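PDB 3LOM: geranyltranstransferase from Legionella pneumophila subsp. pneumophila, which probably makes farnesyl diphosphate, and perhaps longer prenyl diphosphates, by magnesium-dependent condensation of isopentenyl diphosphate with allylic diphosphates. Local coordinates for residues A[42-47]-A[102-107]; A[35-40]-A[110-115]; A[62-67]-A[282-287]; A[56-61]-A[194-199]; A[229-234]-A[254-259]. One frame throughout, in Å; residues are numbered along the deposited sequence.

Contact 1: A[42-47]-A[102-107]; sequences LHYALF and RGKPSC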
# COMPACT_ATOMS: atom_id res chain seq x y z
N LEU A 42 1.90 -5.35 14.60
CA LEU A 42 2.61 -6.05 13.52
C LEU A 42 3.00 -7.47 13.88
O LEU A 42 2.70 -8.41 13.15
CB LEU A 42 3.88 -5.29 13.13
CG LEU A 42 3.78 -4.14 12.13
CD1 LEU A 42 5.02 -3.28 12.19
CD2 LEU A 42 3.60 -4.70 10.73
N HIS A 43 3.67 -7.62 15.02
CA HIS A 43 4.13 -8.92 15.50
C HIS A 43 2.98 -9.84 15.89
O HIS A 43 3.06 -11.04 15.68
CB HIS A 43 5.12 -8.75 16.65
CG HIS A 43 6.49 -8.33 16.21
ND1 HIS A 43 6.90 -7.01 16.22
CD2 HIS A 43 7.52 -9.04 15.71
CE1 HIS A 43 8.14 -6.94 15.76
NE2 HIS A 43 8.54 -8.16 15.44
N TYR A 44 1.92 -9.27 16.45
CA TYR A 44 0.73 -10.05 16.79
C TYR A 44 0.06 -10.64 15.55
O TYR A 44 -0.34 -11.81 15.53
CB TYR A 44 -0.29 -9.21 17.57
CG TYR A 44 -1.54 -9.98 17.94
CD1 TYR A 44 -1.54 -10.85 19.02
CD2 TYR A 44 -2.72 -9.84 17.20
CE1 TYR A 44 -2.67 -11.57 19.37
CE2 TYR A 44 -3.87 -10.57 17.54
CZ TYR A 44 -3.83 -11.43 18.63
OH TYR A 44 -4.94 -12.15 18.99
N ALA A 45 -0.07 -9.81 14.53
CA ALA A 45 -0.78 -10.19 13.31
C ALA A 45 0.02 -11.17 12.45
O ALA A 45 -0.54 -12.14 11.94
CB ALA A 45 -1.15 -8.96 12.52
N LEU A 46 1.33 -10.93 12.31
CA LEU A 46 2.18 -11.70 11.40
C LEU A 46 2.57 -13.12 11.82
O LEU A 46 3.01 -13.91 10.98
CB LEU A 46 3.45 -10.93 11.06
CG LEU A 46 3.43 -10.01 9.84
CD1 LEU A 46 4.82 -9.48 9.60
CD2 LEU A 46 2.93 -10.75 8.59
N PHE A 47 2.46 -13.44 13.10
CA PHE A 47 2.95 -14.74 13.56
C PHE A 47 1.87 -15.57 14.21
O PHE A 47 1.26 -15.16 15.20
CB PHE A 47 4.16 -14.59 14.48
CG PHE A 47 5.35 -13.99 13.80
CD1 PHE A 47 5.63 -12.63 13.93
CD2 PHE A 47 6.20 -14.77 13.02
CE1 PHE A 47 6.73 -12.06 13.29
CE2 PHE A 47 7.31 -14.22 12.38
CZ PHE A 47 7.58 -12.86 12.52
N ARG A 102 -8.62 -17.21 12.74
CA ARG A 102 -8.33 -18.60 13.10
C ARG A 102 -8.96 -18.90 14.48
O ARG A 102 -10.18 -18.78 14.63
CB ARG A 102 -6.82 -18.92 13.03
CG ARG A 102 -6.11 -18.29 11.82
CD ARG A 102 -4.91 -19.10 11.34
NE ARG A 102 -5.30 -20.41 10.82
CZ ARG A 102 -5.70 -20.64 9.57
NH1 ARG A 102 -6.03 -21.87 9.20
NH2 ARG A 102 -5.77 -19.66 8.68
N GLY A 103 -8.14 -19.23 15.47
CA GLY A 103 -8.66 -19.53 16.80
C GLY A 103 -8.58 -18.38 17.78
O GLY A 103 -9.29 -18.36 18.79
N LYS A 104 -7.72 -17.42 17.47
CA LYS A 104 -7.39 -16.32 18.39
C LYS A 104 -8.14 -15.04 18.02
O LYS A 104 -8.58 -14.90 16.88
CB LYS A 104 -5.86 -16.10 18.42
CG LYS A 104 -5.21 -15.80 17.06
CD LYS A 104 -3.70 -15.54 17.22
CE LYS A 104 -3.13 -14.93 15.95
NZ LYS A 104 -1.66 -14.67 16.04
N PRO A 105 -8.31 -14.11 18.99
CA PRO A 105 -8.87 -12.80 18.69
C PRO A 105 -8.16 -12.09 17.53
O PRO A 105 -6.94 -12.14 17.42
CB PRO A 105 -8.65 -12.02 19.99
CG PRO A 105 -8.79 -13.05 21.04
CD PRO A 105 -8.23 -14.33 20.45
N SER A 106 -8.96 -11.45 16.68
CA SER A 106 -8.45 -10.70 15.54
C SER A 106 -7.77 -9.42 16.01
O SER A 106 -7.93 -9.01 17.16
CB SER A 106 -9.59 -10.36 14.58
OG SER A 106 -10.63 -9.71 15.29
N CYS A 107 -7.04 -8.78 15.09
CA CYS A 107 -6.22 -7.64 15.43
C CYS A 107 -6.96 -6.47 16.08
O CYS A 107 -6.44 -5.84 17.00
CB CYS A 107 -5.46 -7.15 14.20
SG CYS A 107 -4.16 -6.03 14.63
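Tyr-44 is tied to strand 104-105 at both ends: its phenol OH donates to Pro-105 O over a short 2.5 Å, and its carbonyl O accepts from Lys-104 NZ at 3.2 Å. This joins the end of helix 36-46 to the short hairpin arm, strand 104-105, that follows the first aspartate-rich motif of the polyprenyl synthases. The ammonium approaches Tyr-44 O almost head-on, with a C=O...N angle of 168°. It also hydrogen-bonds to Ser-48 OG, its strongest partner, and weakly to Phe-47 O at 3.1 Å, and so collects oxygens where the helix stops. The same ammonium makes a cation-pi contact: Lys-104 NZ lies 4.7 Å from the centroid of the Tyr-44 ring and only 10° off its normal. The lysine chain, extended beyond CG, reaches back from the strand and passes near the phenol, with Lys-104 CD 4.0 Å from Tyr-44 OH. On the tyrosine side, CG stands anti to the backbone N (chi1 180°) and leaves the helix toward the hairpin. Pro-105 O lies at the ring edge, in plane. The remaining packing is slight: Cys-107 CA meets the ring obliquely, and Pro-105 CB lies 3.8 Å from Tyr-44 OH.

Contact 2: A[35-40]-A[110-115]; sequences APQIRS and AFDEAT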
# COMPACT_ATOMS: atom_id res chain seq x y z
N ALA A 35 6.36 3.89 16.64
CA ALA A 35 5.19 3.64 17.49
C ALA A 35 5.17 2.22 18.06
O ALA A 35 5.09 1.26 17.30
CB ALA A 35 3.90 3.91 16.73
N PRO A 36 5.24 2.10 19.41
CA PRO A 36 5.17 0.80 20.09
C PRO A 36 3.91 -0.01 19.81
O PRO A 36 4.00 -1.23 19.68
CB PRO A 36 5.27 1.17 21.58
CG PRO A 36 6.11 2.42 21.56
CD PRO A 36 5.64 3.17 20.35
N GLN A 37 2.75 0.66 19.69
CA GLN A 37 1.50 0.02 19.26
C GLN A 37 1.64 -0.65 17.91
O GLN A 37 1.13 -1.75 17.69
CB GLN A 37 0.35 1.02 19.17
CG GLN A 37 -0.48 1.19 20.41
CD GLN A 37 -1.45 0.05 20.65
OE1 GLN A 37 -2.45 -0.10 19.94
NE2 GLN A 37 -1.17 -0.75 21.66
N ILE A 38 2.33 0.02 16.98
CA ILE A 38 2.51 -0.53 15.64
C ILE A 38 3.37 -1.79 15.67
O ILE A 38 2.91 -2.84 15.21
CB ILE A 38 2.98 0.54 14.62
CG1 ILE A 38 1.94 1.66 14.49
CG2 ILE A 38 3.28 -0.08 13.25
CD1 ILE A 38 0.53 1.21 14.09
N ARG A 39 4.58 -1.71 16.24
CA ARG A 39 5.46 -2.90 16.28
C ARG A 39 4.88 -4.06 17.08
O ARG A 39 5.09 -5.22 16.74
CB ARG A 39 6.92 -2.59 16.68
CG ARG A 39 7.13 -2.05 18.07
CD ARG A 39 7.72 -0.65 18.04
NE ARG A 39 9.11 -0.60 18.47
CZ ARG A 39 9.69 0.47 19.01
NH1 ARG A 39 9.00 1.59 19.20
NH2 ARG A 39 10.96 0.42 19.38
N SER A 40 4.10 -3.74 18.12
CA SER A 40 3.40 -4.78 18.86
C SER A 40 2.32 -5.46 18.00
O SER A 40 2.23 -6.69 17.96
CB SER A 40 2.81 -4.24 20.16
OG SER A 40 2.11 -5.26 20.85
N ALA A 110 -7.89 -7.68 19.74
CA ALA A 110 -6.72 -7.70 20.61
C ALA A 110 -6.20 -6.29 20.88
O ALA A 110 -5.63 -6.03 21.94
CB ALA A 110 -5.63 -8.56 20.01
N PHE A 111 -6.39 -5.39 19.92
CA PHE A 111 -5.97 -4.00 20.08
C PHE A 111 -7.20 -3.13 19.95
O PHE A 111 -8.10 -3.19 20.79
CB PHE A 111 -4.89 -3.65 19.06
CG PHE A 111 -3.58 -4.35 19.30
CD1 PHE A 111 -2.59 -3.76 20.08
CD2 PHE A 111 -3.35 -5.62 18.77
CE1 PHE A 111 -1.39 -4.42 20.32
CE2 PHE A 111 -2.15 -6.29 19.01
CZ PHE A 111 -1.17 -5.69 19.78
N ASP A 112 -7.25 -2.33 18.89
CA ASP A 112 -8.46 -1.58 18.56
C ASP A 112 -8.55 -1.45 17.04
O ASP A 112 -7.61 -1.83 16.33
CB ASP A 112 -8.49 -0.21 19.26
CG ASP A 112 -7.19 0.54 19.15
OD1 ASP A 112 -6.66 0.68 18.03
OD2 ASP A 112 -6.70 1.03 20.19
N GLU A 113 -9.68 -0.95 16.55
CA GLU A 113 -9.89 -0.84 15.11
C GLU A 113 -8.90 0.09 14.43
O GLU A 113 -8.39 -0.26 13.36
CB GLU A 113 -11.32 -0.42 14.81
CG GLU A 113 -12.36 -1.50 15.04
CD GLU A 113 -13.76 -1.01 14.74
OE1 GLU A 113 -13.93 -0.25 13.75
OE2 GLU A 113 -14.68 -1.37 15.50
N ALA A 114 -8.60 1.24 15.04
CA ALA A 114 -7.59 2.16 14.50
C ALA A 114 -6.22 1.50 14.29
O ALA A 114 -5.56 1.74 13.27
CB ALA A 114 -7.45 3.39 15.38
N THR A 115 -5.80 0.67 15.24
CA THR A 115 -4.51 -0.01 15.18
C THR A 115 -4.51 -1.07 14.08
O THR A 115 -3.53 -1.22 13.36
CB THR A 115 -4.13 -0.63 16.57
OG1 THR A 115 -4.06 0.42 17.54
CG2 THR A 115 -2.81 -1.32 16.53
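Gln-37 and Phe-111 run alongside each other in opposite senses, with the amide and ring planes 62° apart. The amide NE2 of Gln-37 sits at the ring edge, in plane, 3.7 Å from Phe-111 CD1, while OE1 approaches the ring obliquely. Ser-40 OG also lies at the edge, 3.5 Å from Phe-111 CZ. CG of Phe-111 is anti to the carbonyl carbon (chi1 -68°), from where the ring extends to helix 36-46, which carries Gln-37 and Ser-40. Gln-37 lies roughly perpendicular to Thr-115. The bend at chi2 turns its CD toward Thr-115, and Gln-37 OE1 lies 2.9 Å from Thr-115 OG1. That Thr-115 OG1 is also 2.7 Å from Asp-112 OD1, so its one proton has two acceptors within reach. Asp-112 OD1 is held independently by Thr-115 N at 2.9 Å, with an N-H...O angle of 147°. Ile-38 packs on Ser-165 of the second subunit, placing the contact beside the dimer interface. Asp-112 is the N-cap residue of helix 113-135, its carboxylate accepting from Thr-115 N.

Contact 3: A[62-67]-A[282-287]; sequences GDLIDV and RLFGSK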
# COMPACT_ATOMS: atom_id res chain seq x y z
N GLY A 62 9.98 -21.38 -6.95
CA GLY A 62 11.31 -20.80 -7.11
C GLY A 62 12.40 -21.84 -7.26
O GLY A 62 13.39 -21.60 -7.97
N ASP A 63 12.22 -22.98 -6.60
CA ASP A 63 13.12 -24.13 -6.72
C ASP A 63 13.07 -24.74 -8.11
O ASP A 63 14.10 -25.12 -8.66
CB ASP A 63 12.76 -25.20 -5.69
CG ASP A 63 13.56 -25.07 -4.41
OD1 ASP A 63 14.26 -24.05 -4.22
OD2 ASP A 63 13.49 -26.01 -3.58
N LEU A 64 11.86 -24.82 -8.67
CA LEU A 64 11.62 -25.43 -9.98
C LEU A 64 12.40 -24.75 -11.10
O LEU A 64 12.89 -25.42 -12.01
CB LEU A 64 10.12 -25.43 -10.30
CG LEU A 64 9.27 -26.44 -9.53
CD1 LEU A 64 7.79 -26.15 -9.70
CD2 LEU A 64 9.60 -27.86 -9.96
N ILE A 65 12.52 -23.43 -11.02
CA ILE A 65 13.36 -22.69 -11.97
C ILE A 65 14.68 -22.21 -11.35
O ILE A 65 15.33 -21.29 -11.88
CB ILE A 65 12.58 -21.54 -12.69
CG1 ILE A 65 12.10 -20.47 -11.71
CG2 ILE A 65 11.43 -22.12 -13.50
CD1 ILE A 65 11.58 -19.22 -12.38
N ASP A 66 15.05 -22.84 -10.23
CA ASP A 66 16.37 -22.67 -9.58
C ASP A 66 16.81 -21.23 -9.30
O ASP A 66 17.97 -20.87 -9.51
CB ASP A 66 17.45 -23.43 -10.37
CG ASP A 66 17.14 -24.90 -10.53
OD1 ASP A 66 17.16 -25.38 -11.68
OD2 ASP A 66 16.88 -25.59 -9.52
N VAL A 67 15.89 -20.39 -8.82
CA VAL A 67 16.25 -19.02 -8.45
C VAL A 67 16.79 -18.99 -7.01
O VAL A 67 16.47 -19.86 -6.19
CB VAL A 67 15.09 -18.01 -8.72
CG1 VAL A 67 13.93 -18.22 -7.78
CG2 VAL A 67 15.59 -16.56 -8.68
N ARG A 282 4.13 -31.93 -14.84
CA ARG A 282 4.78 -33.13 -15.38
C ARG A 282 5.92 -32.82 -16.35
O ARG A 282 6.71 -33.70 -16.68
CB ARG A 282 3.74 -34.04 -16.04
CG ARG A 282 2.70 -34.56 -15.07
CD ARG A 282 1.61 -35.32 -15.81
NE ARG A 282 2.02 -36.67 -16.17
CZ ARG A 282 1.30 -37.50 -16.91
NH1 ARG A 282 0.12 -37.11 -17.39
NH2 ARG A 282 1.75 -38.72 -17.18
N LEU A 283 6.01 -31.56 -16.78
CA LEU A 283 7.16 -31.05 -17.52
C LEU A 283 8.42 -31.06 -16.64
O LEU A 283 9.52 -31.32 -17.13
CB LEU A 283 6.88 -29.63 -18.01
CG LEU A 283 7.34 -29.19 -19.41
CD1 LEU A 283 6.58 -27.95 -19.86
CD2 LEU A 283 8.85 -28.96 -19.52
N PHE A 284 8.24 -30.79 -15.35
CA PHE A 284 9.34 -30.77 -14.38
C PHE A 284 9.68 -32.18 -13.90
O PHE A 284 10.84 -32.48 -13.61
CB PHE A 284 9.00 -29.88 -13.19
CG PHE A 284 8.53 -28.50 -13.57
CD1 PHE A 284 9.44 -27.49 -13.86
CD2 PHE A 284 7.16 -28.20 -13.61
CE1 PHE A 284 9.00 -26.21 -14.21
CE2 PHE A 284 6.71 -26.93 -13.96
CZ PHE A 284 7.64 -25.93 -14.26
N GLY A 285 8.66 -33.04 -13.82
CA GLY A 285 8.84 -34.45 -13.49
C GLY A 285 9.09 -34.73 -12.02
O GLY A 285 8.26 -34.40 -11.17
N SER A 286 10.24 -35.34 -11.74
CA SER A 286 10.64 -35.71 -10.37
C SER A 286 11.11 -34.52 -9.55
O SER A 286 11.09 -34.56 -8.32
CB SER A 286 11.73 -36.79 -10.39
OG SER A 286 11.18 -38.08 -10.59
N LYS A 287 11.54 -33.46 -10.24
CA LYS A 287 11.94 -32.20 -9.62
C LYS A 287 10.76 -31.50 -8.91
O LYS A 287 10.95 -30.75 -7.96
CB LYS A 287 12.55 -31.28 -10.68
CG LYS A 287 13.35 -30.10 -10.13
CD LYS A 287 13.93 -29.29 -11.26
CE LYS A 287 14.76 -28.12 -10.74
NZ LYS A 287 15.17 -27.22 -11.84
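Lys-287 NZ is gripped by two oxygens of the 62-67 segment: Asp-66 OD1 at 2.7 Å, in a salt bridge, and Leu-64 O at 2.9 Å. Neither approach is flat. The ammonium stands 49° out of the carbonyl plane of Leu-64 and 35° above the carboxylate plane of Asp-66. The lysine starts with CG anti to the backbone N (chi1 -164°) and stays extended to NZ, crossing over from the loop that precedes helix 289-303. Its target is a Schellman motif closing helix 53-64, in which Val-67 N bonds to Gly-62 O and Asp-66 N to Asp-63 O; Asp-66, with positive phi, is the C-prime residue. On the way, Lys-287 CE comes within 3.7 Å of Asp-63 O. Beneath the ion pair lies an apolar contact. Leu-64 crosses Phe-284 at about a right angle, its CD1 over one ring face and Leu-64 CD2 3.8 Å from Phe-284 CG. Ile-211 of helix 209-236 also touches Phe-284. The ammonium probably offsets the negative end of the helix dipole, although the exposure of Lys-287 and Asp-66 should let water weaken the effect.

Contact 4: A[56-61]-A[194-199]; sequences ILVYLA and LACFEM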
# COMPACT_ATOMS: atom_id res chain seq x y z
N ILE A 56 5.25 -20.64 0.85
CA ILE A 56 5.64 -21.99 0.46
C ILE A 56 5.61 -22.16 -1.06
O ILE A 56 6.56 -22.69 -1.65
CB ILE A 56 4.76 -23.07 1.14
CG1 ILE A 56 4.82 -22.93 2.67
CG2 ILE A 56 5.19 -24.47 0.72
CD1 ILE A 56 3.71 -23.66 3.41
N LEU A 57 4.53 -21.69 -1.69
CA LEU A 57 4.37 -21.75 -3.15
C LEU A 57 5.47 -20.97 -3.85
O LEU A 57 6.01 -21.44 -4.84
CB LEU A 57 3.00 -21.22 -3.58
CG LEU A 57 1.78 -22.05 -3.18
CD1 LEU A 57 0.51 -21.22 -3.33
CD2 LEU A 57 1.70 -23.36 -3.96
N VAL A 58 5.81 -19.80 -3.31
CA VAL A 58 6.99 -19.04 -3.75
C VAL A 58 8.29 -19.84 -3.67
O VAL A 58 9.08 -19.84 -4.62
CB VAL A 58 7.11 -17.72 -2.94
CG1 VAL A 58 8.48 -17.06 -3.13
CG2 VAL A 58 6.03 -16.78 -3.36
N TYR A 59 8.50 -20.55 -2.56
CA TYR A 59 9.70 -21.35 -2.37
C TYR A 59 9.76 -22.53 -3.32
O TYR A 59 10.80 -22.78 -3.93
CB TYR A 59 9.82 -21.84 -0.92
CG TYR A 59 10.27 -20.77 0.06
CD1 TYR A 59 11.44 -20.04 -0.17
CD2 TYR A 59 9.54 -20.50 1.22
CE1 TYR A 59 11.86 -19.06 0.72
CE2 TYR A 59 9.96 -19.52 2.11
CZ TYR A 59 11.12 -18.81 1.85
OH TYR A 59 11.54 -17.84 2.73
N LEU A 60 8.64 -23.23 -3.46
CA LEU A 60 8.57 -24.43 -4.29
C LEU A 60 8.61 -24.15 -5.80
O LEU A 60 9.24 -24.89 -6.55
CB LEU A 60 7.33 -25.25 -3.93
CG LEU A 60 7.39 -25.92 -2.56
CD1 LEU A 60 6.18 -26.80 -2.33
CD2 LEU A 60 8.67 -26.72 -2.42
N ALA A 61 7.95 -23.07 -6.22
CA ALA A 61 8.00 -22.62 -7.61
C ALA A 61 9.36 -22.03 -7.94
O ALA A 61 9.84 -22.16 -9.07
CB ALA A 61 6.90 -21.61 -7.89
N LEU A 194 -1.73 -16.24 -7.98
CA LEU A 194 -1.04 -16.23 -9.27
C LEU A 194 0.27 -15.43 -9.20
O LEU A 194 1.27 -15.82 -9.81
CB LEU A 194 -1.95 -15.66 -10.35
CG LEU A 194 -1.91 -16.18 -11.78
CD1 LEU A 194 -1.91 -17.71 -11.83
CD2 LEU A 194 -3.11 -15.62 -12.56
N ALA A 195 0.24 -14.33 -8.44
CA ALA A 195 1.43 -13.50 -8.20
C ALA A 195 2.64 -14.25 -7.60
O ALA A 195 3.78 -13.86 -7.84
CB ALA A 195 1.08 -12.29 -7.36
N CYS A 196 2.39 -15.33 -6.84
CA CYS A 196 3.47 -16.17 -6.30
C CYS A 196 4.34 -16.73 -7.41
O CYS A 196 5.57 -16.69 -7.33
CB CYS A 196 2.91 -17.35 -5.50
SG CYS A 196 1.86 -16.92 -4.12
N PHE A 197 3.68 -17.22 -8.45
CA PHE A 197 4.35 -17.81 -9.59
C PHE A 197 4.88 -16.72 -10.51
O PHE A 197 5.99 -16.83 -11.03
CB PHE A 197 3.38 -18.76 -10.30
CG PHE A 197 2.73 -19.75 -9.37
CD1 PHE A 197 3.35 -20.96 -9.09
CD2 PHE A 197 1.51 -19.47 -8.77
CE1 PHE A 197 2.76 -21.87 -8.22
CE2 PHE A 197 0.92 -20.37 -7.89
CZ PHE A 197 1.54 -21.58 -7.62
N GLU A 198 4.12 -15.64 -10.67
CA GLU A 198 4.51 -14.55 -11.58
C GLU A 198 5.69 -13.71 -11.08
O GLU A 198 6.53 -13.29 -11.89
CB GLU A 198 3.32 -13.64 -11.90
CG GLU A 198 2.21 -14.29 -12.72
CD GLU A 198 2.49 -14.34 -14.22
OE1 GLU A 198 3.49 -13.74 -14.69
OE2 GLU A 198 1.69 -14.97 -14.94
N MET A 199 5.76 -13.45 -9.77
CA MET A 199 6.91 -12.74 -9.19
C MET A 199 8.18 -13.59 -9.27
O MET A 199 9.27 -13.06 -9.50
CB MET A 199 6.63 -12.28 -7.75
CG MET A 199 5.82 -10.99 -7.63
SD MET A 199 5.43 -10.45 -5.94
CE MET A 199 4.46 -11.80 -5.49
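Phe-197 reaches from helix 178-201 to both Ala-61 and Leu-57 of helix 53-64, one helical turn apart. Phe-197 CB is still 5.1 Å from Ala-61 CB. CG is placed anti to the carbonyl carbon (chi1 -51°), and the ring beyond it enters the interface. CD1 is the first atom to touch, 3.8 Å from Ala-61 CB, and CE1 follows at 4.2 Å from the same methyl. At the tip, Phe-197 CZ meets Leu-57 CD2 at 4.1 Å. Both approaches are oblique to the ring, while Leu-194 O, from the preceding turn of its own helix, lies at the ring edge, in plane. Cys-196 makes its closest contact through CB: Cys-196 CB lies 3.8 Å from Val-58 CG2 and 4.3 Å from Leu-57 CB. The backbones are closest here, Val-58 CA to Cys-196 CA being 5.2 Å. The local axes of 56-61 and 194-199 approach to 8.8 Å and cross at -35°, their N-to-C directions running roughly alike. Leu-79 touches both Val-58 and Cys-196, bringing helix 69-91 against this pair, while Leu-60 turns to helix 289-303. All five residues that meet across the two segments are buried and their contact is wholly apolar. Such close helix-on-helix packing makes up the interior of the all-alpha isoprenoid synthase fold.

Contact 5: A[229-234]-A[254-259]; sequences QDDYLD and KTTFAT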
# COMPACT_ATOMS: atom_id res chain seq x y z
N GLN A 229 -12.97 -25.56 -2.17
CA GLN A 229 -12.79 -26.31 -0.93
C GLN A 229 -13.37 -25.59 0.28
O GLN A 229 -14.06 -26.21 1.09
CB GLN A 229 -11.31 -26.64 -0.69
CG GLN A 229 -10.81 -27.83 -1.52
CD GLN A 229 -9.34 -28.11 -1.32
OE1 GLN A 229 -8.50 -27.23 -1.50
NE2 GLN A 229 -9.02 -29.34 -0.96
N ASP A 230 -13.09 -24.29 0.39
CA ASP A 230 -13.59 -23.46 1.49
C ASP A 230 -15.12 -23.43 1.56
O ASP A 230 -15.69 -23.55 2.64
CB ASP A 230 -13.02 -22.03 1.41
CG ASP A 230 -11.53 -21.98 1.72
OD1 ASP A 230 -10.91 -20.92 1.50
OD2 ASP A 230 -10.98 -23.01 2.18
N ASP A 231 -15.76 -23.29 0.40
CA ASP A 231 -17.23 -23.33 0.31
C ASP A 231 -17.78 -24.73 0.59
O ASP A 231 -18.85 -24.87 1.20
CB ASP A 231 -17.69 -22.83 -1.06
CG ASP A 231 -17.40 -21.35 -1.29
OD1 ASP A 231 -16.96 -20.66 -0.34
OD2 ASP A 231 -17.63 -20.87 -2.42
N TYR A 232 -17.04 -25.75 0.17
CA TYR A 232 -17.38 -27.15 0.42
C TYR A 232 -17.28 -27.50 1.90
O TYR A 232 -18.13 -28.23 2.42
CB TYR A 232 -16.47 -28.07 -0.41
CG TYR A 232 -16.71 -29.56 -0.21
CD1 TYR A 232 -17.85 -30.18 -0.72
CD2 TYR A 232 -15.78 -30.35 0.48
CE1 TYR A 232 -18.07 -31.54 -0.54
CE2 TYR A 232 -15.99 -31.71 0.66
CZ TYR A 232 -17.13 -32.30 0.15
OH TYR A 232 -17.34 -33.65 0.33
N LEU A 233 -16.24 -26.99 2.55
CA LEU A 233 -15.98 -27.27 3.96
C LEU A 233 -17.06 -26.69 4.88
O LEU A 233 -17.85 -27.45 5.44
CB LEU A 233 -14.58 -26.77 4.37
CG LEU A 233 -13.37 -27.71 4.37
CD1 LEU A 233 -13.35 -28.74 3.24
CD2 LEU A 233 -12.07 -26.90 4.38
N ASP A 234 -17.13 -25.36 4.99
CA ASP A 234 -18.05 -24.71 5.93
C ASP A 234 -19.56 -24.80 5.61
O ASP A 234 -20.37 -24.10 6.22
CB ASP A 234 -17.62 -23.27 6.28
CG ASP A 234 -17.51 -22.36 5.07
OD1 ASP A 234 -18.51 -22.18 4.33
OD2 ASP A 234 -16.42 -21.78 4.87
N LYS A 254 -27.57 -15.49 -0.03
CA LYS A 254 -26.15 -15.79 -0.22
C LYS A 254 -25.89 -16.70 -1.42
O LYS A 254 -26.80 -17.39 -1.90
CB LYS A 254 -25.54 -16.40 1.05
CG LYS A 254 -24.59 -15.47 1.79
CD LYS A 254 -23.24 -15.39 1.08
CE LYS A 254 -22.21 -14.64 1.91
NZ LYS A 254 -20.84 -14.76 1.34
N THR A 255 -24.65 -16.70 -1.90
CA THR A 255 -24.22 -17.57 -3.00
C THR A 255 -22.76 -18.01 -2.88
O THR A 255 -21.86 -17.18 -2.73
CB THR A 255 -24.49 -16.95 -4.39
OG1 THR A 255 -23.72 -17.64 -5.38
CG2 THR A 255 -24.14 -15.48 -4.41
N THR A 256 -22.55 -19.32 -2.92
CA THR A 256 -21.22 -19.92 -2.90
C THR A 256 -21.13 -20.98 -3.99
O THR A 256 -22.12 -21.27 -4.67
CB THR A 256 -20.93 -20.62 -1.54
OG1 THR A 256 -21.93 -21.61 -1.28
CG2 THR A 256 -20.89 -19.62 -0.39
N PHE A 257 -19.94 -21.57 -4.16
CA PHE A 257 -19.78 -22.75 -5.00
C PHE A 257 -20.64 -23.90 -4.49
O PHE A 257 -21.06 -24.77 -5.26
CB PHE A 257 -18.31 -23.18 -5.08
CG PHE A 257 -17.46 -22.32 -5.98
CD1 PHE A 257 -17.60 -22.39 -7.37
CD2 PHE A 257 -16.52 -21.45 -5.45
CE1 PHE A 257 -16.81 -21.59 -8.20
CE2 PHE A 257 -15.73 -20.64 -6.27
CZ PHE A 257 -15.88 -20.72 -7.66
N ALA A 258 -20.92 -23.89 -3.19
CA ALA A 258 -21.73 -24.91 -2.53
C ALA A 258 -23.23 -24.67 -2.62
O ALA A 258 -24.03 -25.48 -2.13
CB ALA A 258 -21.30 -25.08 -1.08
N THR A 259 -23.63 -23.55 -3.22
CA THR A 259 -25.04 -23.28 -3.48
C THR A 259 -25.32 -23.44 -4.97
O THR A 259 -26.46 -23.69 -5.38
CB THR A 259 -25.48 -21.87 -3.02
OG1 THR A 259 -24.69 -20.88 -3.69
CG2 THR A 259 -25.34 -21.72 -1.51
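Asp-231, on helix 209-236, uses its carboxylate to receive a backbone N-H from the first turn of helix 257-260. Phe-257 N donates to Asp-231 OD2 at 3.0 Å with a nearly straight N-H...O angle of 164°. The amide meets OD2 on its anti side, 31° out of the carboxylate plane. The same Asp-231 OD2 lies at the edge of the Phe-257 ring, near its plane and 3.3 Å from Phe-257 CD2. Thr-256 CB also packs against it, 3.4 Å from Asp-231 OD2, and Ala-258 CB rests 3.4 Å from Asp-231 O. The turn that offers Phe-257 N is itself fixed by a capping box. Thr-256 N donates to Thr-259 OG1 at 2.8 Å, and Ala-258 N bonds weakly to Thr-256 OG1. That hydroxyl stands between the backbone N and carbonyl carbon (chi1 57°), which turns it back toward the helix start. Phe-257 packs further on Leu-224 and Met-228 of the aspartate's own helix. Residues 239-253, between the segments, are not modelled. Asp-230, Asp-231 and Asp-234 form a DDxxD sequence, the second aspartate-rich motif, which in related prenyl synthases binds magnesium and diphosphate; here Asp-231 joins that motif to helix 257-260.

How the contacts relate
From the N terminus, the first segments of contacts 2 and 1 lie on or at the ends of helix 36-46. The loop that contact 1 closes at 102-107 is enclosed by the wider one that contact 2 closes at 110-115, and the two meet where Tyr-44 packs on Ala-110 and Phe-111. Helix 53-64 then opens contacts 4 and 3, whose segments adjoin; these cross each other and also cross contacts 1 and 2. Contact 4 closes on helix 178-201, near the centre of the bundle. Contact 5 is local, joining helix 209-236 to 254-259 within the span of contact 3, which closes last at 282-287. Contacts 1 and 3 lie on opposite sides of the chain's centre, with centres about 34 Å apart.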